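Local atomic coordinates of transferrin (Manduca sexta, PDB entry 6WB6), a protein that transports iron, binding a single ferric ion per molecule together with a carbonate anion. Residues 143-147 / 148-152. Sequence-based numbering, arbitrary orientation.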
ATOM      1  N   HIS A 143      18.420  10.900  11.315  1.00 39.13           N
ATOM      2  CA  HIS A 143      17.500  11.424  10.320  1.00 35.68           C
ATOM      3  C   HIS A 143      18.131  11.585   8.945  1.00 33.22           C
ATOM      4  O   HIS A 143      17.460  12.061   8.028  1.00 31.97           O
ATOM      5  CB  HIS A 143      16.898  12.738  10.804  1.00 55.06           C
ATOM      6  CG  HIS A 143      15.798  12.545  11.802  1.00 62.87           C
ATOM      7  ND1 HIS A 143      14.564  12.037  11.455  1.00 48.50           N
ATOM      8  CD2 HIS A 143      15.759  12.754  13.140  1.00 51.05           C
ATOM      9  CE1 HIS A 143      13.803  11.965  12.532  1.00 52.99           C
ATOM     10  NE2 HIS A 143      14.504  12.394  13.567  1.00 55.95           N
ATOM     11  N   SER A 144      19.376  11.140   8.753  1.00 39.12           N
ATOM     12  CA  SER A 144      19.867  11.026   7.386  1.00 33.48           C
ATOM     13  C   SER A 144      19.164   9.901   6.634  1.00 36.99           C
ATOM     14  O   SER A 144      19.165   9.903   5.396  1.00 41.51           O
ATOM     15  CB  SER A 144      21.391  10.835   7.369  1.00 36.58           C
ATOM     16  OG  SER A 144      21.841   9.986   8.416  1.00 43.92           O
ATOM     17  N   ILE A 145      18.514   8.971   7.339  1.00 29.08           N
ATOM     18  CA  ILE A 145      17.818   7.865   6.697  1.00 29.00           C
ATOM     19  C   ILE A 145      16.387   7.777   7.231  1.00 33.44           C
ATOM     20  O   ILE A 145      16.004   8.454   8.185  1.00 33.69           O
ATOM     21  CB  ILE A 145      18.551   6.527   6.901  1.00 23.16           C
ATOM     22  CG1 ILE A 145      18.685   6.230   8.390  1.00 23.54           C
ATOM     23  CG2 ILE A 145      19.920   6.557   6.235  1.00 26.69           C
ATOM     24  CD1 ILE A 145      19.427   4.892   8.700  1.00 30.97           C
ATOM     25  N   SER A 146      15.602   6.915   6.600  1.00 24.79           N
ATOM     26  CA  SER A 146      14.212   6.740   6.962  1.00 20.24           C
ATOM     27  C   SER A 146      14.046   5.946   8.251  1.00 21.43           C
ATOM     28  O   SER A 146      14.952   5.226   8.679  1.00 19.36           O
ATOM     29  CB  SER A 146      13.490   5.996   5.862  1.00 23.15           C
ATOM     30  OG  SER A 146      13.996   4.681   5.813  1.00 19.53           O
ATOM     31  N   PRO A 147      12.869   6.046   8.884  1.00 24.87           N
ATOM     32  CA  PRO A 147      12.585   5.181  10.038  1.00 18.46           C
ATOM     33  C   PRO A 147      12.740   3.687   9.765  1.00 18.44           C
ATOM     34  O   PRO A 147      13.209   2.968  10.647  1.00 24.60           O
ATOM     35  CB  PRO A 147      11.136   5.543  10.375  1.00 25.65           C
ATOM     36  CG  PRO A 147      11.033   7.006   9.990  1.00 24.03           C
ATOM     37  CD  PRO A 147      11.884   7.141   8.757  1.00 26.97           C
ATOM     38  N   LYS A 148      12.313   3.189   8.601  1.00 17.81           N
ATOM     39  CA  LYS A 148      12.482   1.767   8.340  1.00 22.54           C
ATOM     40  C   LYS A 148      13.965   1.412   8.315  1.00 24.47           C
ATOM     41  O   LYS A 148      14.389   0.416   8.917  1.00 17.55           O
ATOM     42  CB  LYS A 148      11.804   1.381   7.025  1.00 15.88           C
ATOM     43  CG  LYS A 148      11.751  -0.121   6.765  1.00 21.92           C
ATOM     44  CD  LYS A 148      11.107  -0.920   7.913  1.00 22.27           C
ATOM     45  CE  LYS A 148       9.699  -0.363   8.289  1.00 24.67           C
ATOM     46  NZ  LYS A 148       9.109  -1.076   9.453  1.00 24.30           N
ATOM     47  N   GLU A 149      14.784   2.246   7.668  1.00 17.15           N
ATOM     48  CA  GLU A 149      16.214   1.956   7.662  1.00 18.66           C
ATOM     49  C   GLU A 149      16.809   2.065   9.056  1.00 22.27           C
ATOM     50  O   GLU A 149      17.706   1.291   9.406  1.00 18.06           O
ATOM     51  CB  GLU A 149      16.973   2.868   6.708  1.00 24.16           C
ATOM     52  CG  GLU A 149      18.367   2.297   6.465  1.00 23.43           C
ATOM     53  CD  GLU A 149      19.182   3.017   5.410  1.00 26.03           C
ATOM     54  OE1 GLU A 149      18.666   3.947   4.782  1.00 20.66           O
ATOM     55  OE2 GLU A 149      20.353   2.620   5.200  1.00 25.10           O
ATOM     56  N   ASN A 150      16.313   2.990   9.880  1.00 17.38           N
ATOM     57  CA  ASN A 150      16.838   3.096  11.231  1.00 16.18           C
ATOM     58  C   ASN A 150      16.664   1.776  12.002  1.00 22.53           C
ATOM     59  O   ASN A 150      17.571   1.352  12.721  1.00 16.63           O
ATOM     60  CB  ASN A 150      16.177   4.256  11.963  1.00 17.58           C
ATOM     61  CG  ASN A 150      16.976   5.559  11.822  1.00 28.98           C
ATOM     62  OD1 ASN A 150      17.930   5.814  12.566  1.00 18.65           O
ATOM     63  ND2 ASN A 150      16.592   6.375  10.859  1.00 23.51           N
ATOM     64  N   GLU A 151      15.514   1.120  11.847  1.00 16.85           N
ATOM     65  CA  GLU A 151      15.229  -0.144  12.528  1.00 24.85           C
ATOM     66  C   GLU A 151      16.159  -1.237  12.069  1.00 20.17           C
ATOM     67  O   GLU A 151      16.655  -2.023  12.877  1.00 23.68           O
ATOM     68  CB  GLU A 151      13.803  -0.602  12.227  1.00 26.43           C
ATOM     69  CG  GLU A 151      12.761   0.281  12.704  1.00 21.80           C
ATOM     70  CD  GLU A 151      11.388  -0.081  12.145  1.00 20.66           C
ATOM     71  OE1 GLU A 151      11.238  -1.075  11.373  1.00 21.86           O
ATOM     72  OE2 GLU A 151      10.451   0.638  12.515  1.00 26.87           O
ATOM     73  N   LEU A 152      16.315  -1.357  10.751  1.00 14.40           N
ATOM     74  CA  LEU A 152      17.159  -2.388  10.178  1.00 21.20           C
ATOM     75  C   LEU A 152      18.620  -2.163  10.550  1.00 26.72           C
ATOM     76  O   LEU A 152      19.363  -3.120  10.790  1.00 22.90           O
ATOM     77  CB  LEU A 152      17.001  -2.389   8.661  1.00 18.29           C
ATOM     78  CG  LEU A 152      15.592  -2.713   8.142  1.00 21.27           C
ATOM     79  CD1 LEU A 152      15.401  -2.229   6.687  1.00 24.99           C
ATOM     80  CD2 LEU A 152      15.341  -4.217   8.264  1.00 25.12           C
TER
HETATM   81  O   HOH W   1      16.359   5.267   4.289  1.00 24.02           O
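Ile145 lies across the side chain of Glu149 at roughly a right angle. Its CD1 rests on the aliphatic part of the glutamate, 3.6 Å from Glu149 CG, while the other branch, CG2, meets Glu149 OE1 at 3.2 Å. Glu149 is stretched out, with CG anti to the backbone N (chi1 -165°), and this carries its carboxylate back against CB and CG2 of the isoleucine. There OE1 accepts from a water that in turn accepts from Ser146 N, a one-water bridge between the carboxylate and the start of the turn; OE2 is taken by the hydroxyl of Tyr182. Ser146 is the N-cap of helix 147-158, the helix that follows the loop after helix 121-131 in the transferrin-like N-terminal lobe. Ser146 OG, turned in between the serine's own N and carbonyl carbon (chi1 67°), accepts from Glu149 N at 3.2 Å in an almost straight bond, 166° at the hydrogen, and Pro147 opens the first turn. The carbonyl oxygen of Ser146 is gripped twice by Asn150: the backbone N arrives nearly in line with the C=O bond at 2.9 Å, whereas ND2 comes down from above the carbonyl plane at 3.0 Å. The same ND2 passes 3.2 Å from Ile145 CG1 and also donates to Asp142 O, which ties the amide to the incoming loop. Within the first turn, Lys148 bends at chi2 and chi3 to bring NZ to Glu151 OE1 at 2.9 Å, a salt bridge that meets the carboxylate on its syn side but tilted out of its plane; OE2 of Glu151 is held by Arg344 and His346.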